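8-amino-8-demethylriboflavin N,N-dimethyltransferase (Streptomyces davawensis, PDB 4D7K) catalyses the two successive S-adenosylmethionine-dependent N-methylations that turn 8-amino-8-demethylriboflavin into the antibiotic roseoflavin. Local coordinates at residues A[46-51]-A[81-86]; A[176-181]-A[278-283]; A[288-293]-A[311-316]. All blocks are in the same frame, centred on the assembly; numbering follows the deposited sequence. Where two conformers were deposited one is given.

Contact 1 (A[46-51]-A[81-86])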
loop_
_atom_site.group_PDB
_atom_site.type_symbol
_atom_site.label_atom_id
_atom_site.label_comp_id
_atom_site.label_asym_id
_atom_site.label_seq_id
_atom_site.Cartn_x
_atom_site.Cartn_y
_atom_site.Cartn_z
ATOM N N PRO A 46 14.136 -15.079 -20.428
ATOM C CA PRO A 46 13.565 -13.802 -20.874
ATOM C C PRO A 46 12.595 -13.954 -22.040
ATOM O O PRO A 46 12.709 -14.881 -22.838
ATOM C CB PRO A 46 14.796 -12.991 -21.317
ATOM C CG PRO A 46 16.003 -13.823 -20.937
ATOM C CD PRO A 46 15.533 -15.235 -20.859
ATOM N N ARG A 47 11.638 -13.040 -22.116
ATOM C CA ARG A 47 10.681 -12.993 -23.213
ATOM C C ARG A 47 10.497 -11.544 -23.646
ATOM O O ARG A 47 10.658 -10.627 -22.841
ATOM C CB ARG A 47 9.336 -13.600 -22.799
ATOM C CG ARG A 47 9.408 -15.017 -22.244
ATOM C CD ARG A 47 9.658 -16.032 -23.343
ATOM N NE ARG A 47 8.605 -16.012 -24.352
ATOM C CZ ARG A 47 8.702 -16.603 -25.538
ATOM N NH1 ARG A 47 9.807 -17.259 -25.866
ATOM N NH2 ARG A 47 7.695 -16.538 -26.395
ATOM N N THR A 48 10.150 -11.335 -24.906
ATOM C CA THR A 48 9.902 -9.985 -25.373
ATOM C C THR A 48 8.501 -9.533 -24.978
ATOM O O THR A 48 7.656 -10.347 -24.599
ATOM C CB THR A 48 10.051 -9.884 -26.883
ATOM O OG1 THR A 48 8.952 -10.555 -27.500
ATOM C CG2 THR A 48 11.359 -10.535 -27.330
ATOM N N THR A 49 8.261 -8.229 -25.071
ATOM C CA THR A 49 6.940 -7.670 -24.813
ATOM C C THR A 49 5.889 -8.295 -25.725
ATOM O O THR A 49 4.814 -8.679 -25.270
ATOM C CB THR A 49 6.932 -6.146 -25.010
ATOM O OG1 THR A 49 7.913 -5.551 -24.155
ATOM C CG2 THR A 49 5.565 -5.575 -24.675
ATOM N N ALA A 50 6.214 -8.395 -27.010
ATOM C CA ALA A 50 5.315 -8.983 -27.996
ATOM C C ALA A 50 4.893 -10.397 -27.611
ATOM O O ALA A 50 3.716 -10.746 -27.712
ATOM C CB ALA A 50 5.968 -8.988 -29.364
ATOM N N ASP A 51 5.854 -11.208 -27.174
ATOM C CA ASP A 51 5.565 -12.576 -26.747
ATOM C C ASP A 51 4.638 -12.586 -25.534
ATOM O O ASP A 51 3.662 -13.335 -25.484
ATOM C CB ASP A 51 6.855 -13.332 -26.414
ATOM C CG ASP A 51 7.688 -13.657 -27.644
ATOM O OD1 ASP A 51 7.130 -13.687 -28.765
ATOM O OD2 ASP A 51 8.906 -13.898 -27.481
ATOM N N GLU A 81 16.578 -5.706 -26.349
ATOM C CA GLU A 81 15.590 -6.086 -27.360
ATOM C C GLU A 81 14.187 -6.207 -26.762
ATOM O O GLU A 81 13.494 -7.203 -26.975
ATOM C CB GLU A 81 15.989 -7.386 -28.065
ATOM C CG GLU A 81 17.397 -7.356 -28.643
ATOM C CD GLU A 81 17.690 -6.073 -29.398
ATOM O OE1 GLU A 81 16.954 -5.763 -30.358
ATOM O OE2 GLU A 81 18.655 -5.371 -29.028
ATOM N N ASP A 82 13.785 -5.175 -26.021
ATOM C CA ASP A 82 12.428 -5.049 -25.483
ATOM C C ASP A 82 11.979 -6.307 -24.732
ATOM O O ASP A 82 10.921 -6.864 -25.013
ATOM C CB ASP A 82 11.451 -4.721 -26.619
ATOM C CG ASP A 82 10.104 -4.227 -26.117
ATOM O OD1 ASP A 82 10.009 -3.859 -24.927
ATOM O OD2 ASP A 82 9.144 -4.202 -26.920
ATOM N N SER A 83 12.793 -6.749 -23.779
ATOM C CA SER A 83 12.523 -7.991 -23.063
ATOM C C SER A 83 12.529 -7.797 -21.553
ATOM O O SER A 83 12.984 -6.774 -21.049
ATOM C CB SER A 83 13.547 -9.064 -23.447
ATOM O OG SER A 83 13.452 -9.399 -24.820
ATOM N N PHE A 84 12.013 -8.793 -20.836
ATOM C CA PHE A 84 12.022 -8.762 -19.383
ATOM C C PHE A 84 12.360 -10.133 -18.831
ATOM O O PHE A 84 12.095 -11.149 -19.467
ATOM C CB PHE A 84 10.672 -8.281 -18.845
ATOM C CG PHE A 84 10.329 -6.877 -19.259
ATOM C CD1 PHE A 84 9.680 -6.633 -20.459
ATOM C CD2 PHE A 84 10.679 -5.805 -18.460
ATOM C CE1 PHE A 84 9.384 -5.342 -20.853
ATOM C CE2 PHE A 84 10.379 -4.507 -18.844
ATOM C CZ PHE A 84 9.730 -4.275 -20.042
ATOM N N GLU A 85 12.970 -10.158 -17.652
ATOM C CA GLU A 85 13.240 -11.413 -16.971
ATOM C C GLU A 85 13.061 -11.225 -15.472
ATOM O O GLU A 85 12.827 -10.114 -15.007
ATOM C CB GLU A 85 14.644 -11.930 -17.297
ATOM C CG GLU A 85 15.794 -11.118 -16.730
ATOM C CD GLU A 85 17.145 -11.711 -17.109
ATOM O OE1 GLU A 85 17.185 -12.488 -18.087
ATOM O OE2 GLU A 85 18.158 -11.411 -16.437
ATOM N N LEU A 86 13.170 -12.316 -14.724
ATOM C CA LEU A 86 12.907 -12.301 -13.290
ATOM C C LEU A 86 14.028 -11.689 -12.458
ATOM O O LEU A 86 15.178 -12.106 -12.554
ATOM C CB LEU A 86 12.648 -13.725 -12.797
ATOM C CG LEU A 86 11.286 -14.337 -13.124
ATOM C CD1 LEU A 86 11.256 -15.793 -12.695
ATOM C CD2 LEU A 86 10.169 -13.549 -12.445
#
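The Phe84 ring meets Thr49 at its edge: the hydroxyl OG1 lies in the ring plane, 3.6 Å from CE1. The Arg47 guanidinium has Asp51 OD2 above one face toward the rim, 3.1 Å from NH2, so charge attraction rather than a directed N-H links them; with two conformers deposited for Arg47, this pairing is tentative. The same Thr49 OG1 donates its hydrogen bond to Asp82 OD1 at 2.8 Å, coming from above the carboxylate, 55° out of its plane. Asp82 CG, anti to the backbone N (chi1 -165°), carries the carboxylate to Thr49, and Asp82 OD2 forms a salt bridge with Arg64 of helix 60-72. Beside this bond the backbone repeats the link, Thr49 N to Asp82 O at 3.0 Å. One residue earlier, Thr48 caps the helix that Thr49 starts, its OG1 accepting from Asp51 N at 3.2 Å. Farther along, Arg47 and Phe84 form an antiparallel hydrogen-bonded pair, Phe84 N to Arg47 O at 3.0 Å and Arg47 N to Phe84 O at 3.3 Å. Pro46 lies alongside Glu85, with CG 3.4 Å from OE1, while Glu85 OE2 is held by Arg77. Strand 47-48 thus pairs with 83-86 of the hairpin 76-86, helices 49-56 and 60-72 lying between them in sequence: the small three-stranded sheet of a winged-helix dimerisation domain.

Contact 2 (A[176-181]-A[278-283])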
loop_
_atom_site.group_PDB
_atom_site.type_symbol
_atom_site.label_atom_id
_atom_site.label_comp_id
_atom_site.label_asym_id
_atom_site.label_seq_id
_atom_site.Cartn_x
_atom_site.Cartn_y
_atom_site.Cartn_z
ATOM N N PHE A 176 11.577 -24.447 23.665
ATOM C CA PHE A 176 10.809 -25.656 23.390
ATOM C C PHE A 176 11.615 -26.913 23.704
ATOM O O PHE A 176 11.046 -27.981 23.924
ATOM C CB PHE A 176 10.352 -25.680 21.935
ATOM C CG PHE A 176 9.342 -24.625 21.602
ATOM C CD1 PHE A 176 8.007 -24.801 21.923
ATOM C CD2 PHE A 176 9.725 -23.458 20.963
ATOM C CE1 PHE A 176 7.074 -23.834 21.615
ATOM C CE2 PHE A 176 8.797 -22.485 20.652
ATOM C CZ PHE A 176 7.469 -22.673 20.978
ATOM N N GLY A 177 12.936 -26.773 23.739
ATOM C CA GLY A 177 13.827 -27.896 23.965
ATOM C C GLY A 177 13.740 -28.548 25.334
ATOM O O GLY A 177 14.383 -29.571 25.575
ATOM N N ARG A 178 12.955 -27.969 26.236
ATOM C CA ARG A 178 12.811 -28.546 27.568
ATOM C C ARG A 178 11.528 -29.367 27.684
ATOM O O ARG A 178 11.120 -29.742 28.782
ATOM C CB ARG A 178 12.853 -27.453 28.646
ATOM C CG ARG A 178 11.699 -26.455 28.637
ATOM C CD ARG A 178 11.979 -25.328 29.631
ATOM N NE ARG A 178 10.833 -24.447 29.854
ATOM C CZ ARG A 178 9.962 -24.595 30.848
ATOM N NH1 ARG A 178 10.100 -25.593 31.707
ATOM N NH2 ARG A 178 8.950 -23.746 30.984
ATOM N N PHE A 179 10.901 -29.648 26.545
ATOM C CA PHE A 179 9.741 -30.534 26.507
ATOM C C PHE A 179 10.018 -31.702 25.569
ATOM O O PHE A 179 10.807 -31.580 24.632
ATOM C CB PHE A 179 8.486 -29.774 26.068
ATOM C CG PHE A 179 8.154 -28.605 26.947
ATOM C CD1 PHE A 179 7.582 -28.798 28.194
ATOM C CD2 PHE A 179 8.417 -27.310 26.529
ATOM C CE1 PHE A 179 7.280 -27.724 29.008
ATOM C CE2 PHE A 179 8.117 -26.233 27.335
ATOM C CZ PHE A 179 7.548 -26.440 28.578
ATOM N N THR A 180 9.373 -32.835 25.822
ATOM C CA THR A 180 9.660 -34.049 25.066
ATOM C C THR A 180 8.453 -34.603 24.321
ATOM O O THR A 180 8.587 -35.515 23.504
ATOM C CB THR A 180 10.209 -35.158 25.979
ATOM O OG1 THR A 180 10.282 -36.381 25.241
ATOM C CG2 THR A 180 9.299 -35.355 27.183
ATOM N N ARG A 181 7.274 -34.064 24.606
ATOM C CA ARG A 181 6.070 -34.506 23.917
ATOM C C ARG A 181 5.108 -33.347 23.669
ATOM O O ARG A 181 4.531 -32.784 24.600
ATOM C CB ARG A 181 5.372 -35.614 24.706
ATOM C CG ARG A 181 4.309 -36.334 23.899
ATOM C CD ARG A 181 3.666 -37.464 24.681
ATOM N NE ARG A 181 2.602 -38.098 23.909
ATOM C CZ ARG A 181 1.695 -38.923 24.421
ATOM N NH1 ARG A 181 1.718 -39.219 25.715
ATOM N NH2 ARG A 181 0.762 -39.449 23.640
ATOM N N GLU A 278 6.042 -29.729 35.543
ATOM C CA GLU A 278 6.710 -29.049 34.434
ATOM C C GLU A 278 5.879 -29.009 33.154
ATOM O O GLU A 278 6.265 -28.362 32.180
ATOM C CB GLU A 278 8.060 -29.706 34.145
ATOM C CG GLU A 278 9.093 -29.487 35.235
ATOM C CD GLU A 278 10.479 -29.924 34.811
ATOM O OE1 GLU A 278 10.696 -30.092 33.593
ATOM O OE2 GLU A 278 11.345 -30.100 35.693
ATOM N N ALA A 279 4.743 -29.698 33.152
ATOM C CA ALA A 279 3.860 -29.691 31.989
ATOM C C ALA A 279 3.300 -28.289 31.767
ATOM O O ALA A 279 2.886 -27.623 32.713
ATOM C CB ALA A 279 2.736 -30.699 32.162
ATOM N N ARG A 280 3.298 -27.842 30.516
ATOM C CA ARG A 280 2.834 -26.497 30.201
ATOM C C ARG A 280 1.792 -26.464 29.089
ATOM O O ARG A 280 1.768 -27.322 28.206
ATOM C CB ARG A 280 4.010 -25.602 29.798
ATOM C CG ARG A 280 5.014 -25.331 30.904
ATOM C CD ARG A 280 4.446 -24.407 31.964
ATOM N NE ARG A 280 5.444 -24.068 32.972
ATOM C CZ ARG A 280 5.615 -24.726 34.115
ATOM N NH1 ARG A 280 4.850 -25.767 34.412
ATOM N NH2 ARG A 280 6.554 -24.338 34.965
ATOM N N LEU A 281 0.928 -25.458 29.160
ATOM C CA LEU A 281 0.078 -25.077 28.044
ATOM C C LEU A 281 0.657 -23.803 27.443
ATOM O O LEU A 281 0.751 -22.785 28.123
ATOM C CB LEU A 281 -1.370 -24.860 28.493
ATOM C CG LEU A 281 -2.318 -24.188 27.496
ATOM C CD1 LEU A 281 -2.408 -24.977 26.197
ATOM C CD2 LEU A 281 -3.697 -24.017 28.113
ATOM N N LEU A 282 1.072 -23.870 26.183
ATOM C CA LEU A 282 1.664 -22.714 25.516
ATOM C C LEU A 282 0.689 -22.121 24.506
ATOM O O LEU A 282 0.352 -22.763 23.514
ATOM C CB LEU A 282 2.972 -23.099 24.820
ATOM C CG LEU A 282 3.962 -23.943 25.630
ATOM C CD1 LEU A 282 5.161 -24.308 24.776
ATOM C CD2 LEU A 282 4.400 -23.222 26.906
ATOM N N ILE A 283 0.230 -20.902 24.763
ATOM C CA ILE A 283 -0.694 -20.251 23.846
ATOM C C ILE A 283 0.035 -19.216 22.997
ATOM O O ILE A 283 0.606 -18.255 23.508
ATOM C CB ILE A 283 -1.862 -19.581 24.590
ATOM C CG1 ILE A 283 -2.584 -20.603 25.470
ATOM C CG2 ILE A 283 -2.839 -18.969 23.597
ATOM C CD1 ILE A 283 -3.799 -20.051 26.183
#
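Arg178 and Arg280 converge on one acceptor, OE2 of Glu341, which takes a salt bridge from Arg178 NH2 and another from Arg280 NE. Those two nitrogens stand 4.0 Å apart, and the guanidinium planes are turned 76° from each other; the shared carboxylate probably offsets the repulsion between like charges. Arg280 is bent at chi2 (-71°), which swings CD off the straight course of the chain. At its far end NH1 donates to Ala279 O at 3.2 Å, from above the carbonyl plane, and also to Pro277 O, so the guanidinium is tied down at both NE and NH1.

Phe179 touches both arginines. Phe179 CZ lies 3.8 Å above the plane of the Arg178 guanidinium, over its centre, and Arg178 CG in turn lies over one face of the ring, toward the rim. At the ring edge CE1 faces Glu278 O in plane, 3.4 Å away, while CZ rests on Arg280 CG at 3.6 Å. In the Rossmann-like methyltransferase fold this is where the loop leading into strand 181-185, the first in sequence of the mixed sheet, packs against strand 280-285; strand 247-251 runs between those two, and Glu341 comes from 337-344 on the far side of 280-285. Farther along the strand, Phe176 CE1 reaches Leu282 CD1 at 3.7 Å, the two side chains passing in opposite directions. A backbone bond from Phe179 N to Phe176 O, 3.1 Å, closes the turn that presents both phenylalanines, and Phe174 meets the Phe176 ring in a T-shaped, edge-to-face stack.

Contact 3 (A[288-293]-A[311-316])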
loop_
_atom_site.group_PDB
_atom_site.type_symbol
_atom_site.label_atom_id
_atom_site.label_comp_id
_atom_site.label_asym_id
_atom_site.label_seq_id
_atom_site.Cartn_x
_atom_site.Cartn_y
_atom_site.Cartn_z
ATOM N N ILE A 288 -2.809 -7.992 23.315
ATOM C CA ILE A 288 -3.108 -6.567 23.400
ATOM C C ILE A 288 -2.426 -5.946 24.610
ATOM O O ILE A 288 -2.593 -6.417 25.735
ATOM C CB ILE A 288 -4.626 -6.305 23.488
ATOM C CG1 ILE A 288 -5.353 -6.898 22.274
ATOM C CG2 ILE A 288 -4.905 -4.810 23.612
ATOM C CD1 ILE A 288 -5.025 -6.201 20.975
ATOM N N GLY A 289 -1.653 -4.892 24.368
ATOM C CA GLY A 289 -0.930 -4.214 25.427
ATOM C C GLY A 289 0.480 -4.748 25.589
ATOM O O GLY A 289 1.307 -4.141 26.267
ATOM N N GLU A 290 0.757 -5.893 24.971
ATOM C CA GLU A 290 2.078 -6.509 25.065
ATOM C C GLU A 290 2.517 -7.059 23.714
ATOM O O GLU A 290 3.053 -8.162 23.612
ATOM C CB GLU A 290 2.083 -7.609 26.128
ATOM C CG GLU A 290 1.830 -7.082 27.535
ATOM C CD GLU A 290 1.793 -8.173 28.576
ATOM O OE1 GLU A 290 2.786 -8.922 28.681
ATOM O OE2 GLU A 290 0.771 -8.278 29.289
ATOM N N THR A 291 2.267 -6.274 22.677
ATOM C CA THR A 291 2.750 -6.570 21.341
ATOM C C THR A 291 3.505 -5.342 20.853
ATOM O O THR A 291 3.393 -4.270 21.448
ATOM C CB THR A 291 1.603 -6.915 20.373
ATOM O OG1 THR A 291 2.141 -7.302 19.105
ATOM C CG2 THR A 291 0.682 -5.714 20.187
ATOM N N GLY A 292 4.275 -5.492 19.781
ATOM C CA GLY A 292 5.051 -4.378 19.261
ATOM C C GLY A 292 4.209 -3.524 18.339
ATOM O O GLY A 292 3.039 -3.824 18.117
ATOM N N GLU A 293 4.804 -2.464 17.801
ATOM C CA GLU A 293 4.105 -1.553 16.896
ATOM C C GLU A 293 3.540 -2.268 15.670
ATOM O O GLU A 293 2.479 -1.905 15.158
ATOM C CB GLU A 293 5.042 -0.433 16.449
ATOM C CG GLU A 293 5.718 0.301 17.596
ATOM C CD GLU A 293 4.725 0.890 18.580
ATOM O OE1 GLU A 293 3.827 1.642 18.145
ATOM O OE2 GLU A 293 4.842 0.601 19.790
ATOM N N ARG A 311 -6.851 -10.951 22.871
ATOM C CA ARG A 311 -7.172 -10.693 24.270
ATOM C C ARG A 311 -6.032 -10.001 25.017
ATOM O O ARG A 311 -4.854 -10.191 24.698
ATOM C CB ARG A 311 -7.543 -12.001 24.978
ATOM C CG ARG A 311 -8.901 -12.580 24.585
ATOM C CD ARG A 311 -9.172 -13.881 25.338
ATOM N NE ARG A 311 -10.532 -14.387 25.157
ATOM C CZ ARG A 311 -10.885 -15.275 24.231
ATOM N NH1 ARG A 311 -9.981 -15.757 23.388
ATOM N NH2 ARG A 311 -12.146 -15.681 24.144
ATOM N N THR A 312 -6.392 -9.186 26.007
ATOM C CA THR A 312 -5.406 -8.587 26.896
ATOM C C THR A 312 -4.951 -9.636 27.893
ATOM O O THR A 312 -5.516 -10.728 27.946
ATOM C CB THR A 312 -5.962 -7.378 27.666
ATOM O OG1 THR A 312 -6.991 -7.817 28.562
ATOM C CG2 THR A 312 -6.525 -6.342 26.713
ATOM N N ARG A 313 -3.946 -9.300 28.695
ATOM C CA ARG A 313 -3.423 -10.229 29.691
ATOM C C ARG A 313 -4.452 -10.507 30.778
ATOM O O ARG A 313 -4.635 -11.652 31.198
ATOM C CB ARG A 313 -2.144 -9.680 30.320
ATOM C CG ARG A 313 -1.440 -10.668 31.228
ATOM C CD ARG A 313 -0.313 -9.999 31.988
ATOM N NE ARG A 313 0.654 -10.969 32.492
ATOM C CZ ARG A 313 1.882 -11.123 32.007
ATOM N NH1 ARG A 313 2.308 -10.358 31.011
ATOM N NH2 ARG A 313 2.691 -12.035 32.528
ATOM N N ALA A 314 -5.116 -9.450 31.232
ATOM C CA ALA A 314 -6.130 -9.570 32.271
ATOM C C ALA A 314 -7.257 -10.491 31.812
ATOM O O ALA A 314 -7.768 -11.298 32.587
ATOM C CB ALA A 314 -6.674 -8.198 32.647
ATOM N N GLN A 315 -7.632 -10.369 30.544
ATOM C CA GLN A 315 -8.651 -11.233 29.965
ATOM C C GLN A 315 -8.199 -12.689 29.960
ATOM O O GLN A 315 -8.977 -13.591 30.286
ATOM C CB GLN A 315 -8.995 -10.774 28.549
ATOM C CG GLN A 315 -9.761 -9.465 28.500
ATOM C CD GLN A 315 -9.992 -8.976 27.084
ATOM O OE1 GLN A 315 -9.059 -8.894 26.283
ATOM N NE2 GLN A 315 -11.240 -8.656 26.764
ATOM N N TRP A 316 -6.937 -12.913 29.599
ATOM C CA TRP A 316 -6.371 -14.258 29.595
ATOM C C TRP A 316 -6.289 -14.815 31.005
ATOM O O TRP A 316 -6.560 -15.994 31.226
ATOM C CB TRP A 316 -4.985 -14.271 28.948
ATOM C CG TRP A 316 -5.013 -14.321 27.449
ATOM C CD1 TRP A 316 -4.571 -13.357 26.588
ATOM C CD2 TRP A 316 -5.509 -15.391 26.633
ATOM N NE1 TRP A 316 -4.757 -13.763 25.286
ATOM C CE2 TRP A 316 -5.332 -15.007 25.286
ATOM C CE3 TRP A 316 -6.085 -16.638 26.908
ATOM C CZ2 TRP A 316 -5.709 -15.822 24.220
ATOM C CZ3 TRP A 316 -6.457 -17.447 25.848
ATOM C CH2 TRP A 316 -6.269 -17.033 24.519
HETATM O O HOH W 1 -1.706 -7.054 28.370
#
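Ile288 and Arg311 bring the two backbones together through a single weak hydrogen bond, Ile288 N to Arg311 O at 3.3 Å, just before the Thr312 cap of helix 313-322. The firmer link is the salt bridge between Glu290 and Arg313. Their carboxylate and guanidinium planes are nearly coplanar, 4° apart, and one nitrogen serves both oxygens: Arg313 NH1 lies 2.8 Å from Glu290 OE1 and donates to the syn lone pair of Glu290 OE2 at 3.1 Å, with an N-H...O angle of 163°. Glu290 OE2 has a second partner in a water, 2.9 Å away. That water also donates to Ile288 O at 2.9 Å and accepts from Arg313 N at 3.2 Å, so the carboxylate, the loop carbonyl and a first-turn amide of the helix share one solvent molecule.

Nonpolar contact comes from Thr312, whose CG2 rests on Ile288 CB at 3.7 Å; Ile288 also packs on Arg68 of the second subunit. Thr312 OG1 lies between the backbone N and the carbonyl carbon (chi1 66°), from where it accepts from Gln315 N. Gln315 OE1 takes Thr312 N in return, at 2.7 Å and on a lone pair in the carbonyl plane, which completes a capping box. Arg311 CD lies over the centre of the Trp316 ring.

The loop 288-293 leads from strand 280-285 to helix 293-305 and here meets the start of helix 313-322. Trp316 packs on Asp285 of strand 280-285 and on Ile327 of strand 325-333, and Ile330 of that same strand touches both Glu290 and Arg313.

The contacts follow one another along the chain, each closing before the next opens. Contact 1 belongs to the N-terminal dimerisation domain and lies on the other side of the chain's centre from the rest, its own centre 53 Å from that of contact 2 and 50 Å from that of contact 3. The latter two share the methyltransferase domain, with centres 22 Å apart. Strand 280-285 joins them: contact 2 uses its start, and contact 3 begins just after its end. They touch where Ile283 CD1 meets Trp316 CZ3 at 3.7 Å. In the homodimer the dimerisation domain of the second subunit reaches contact 3.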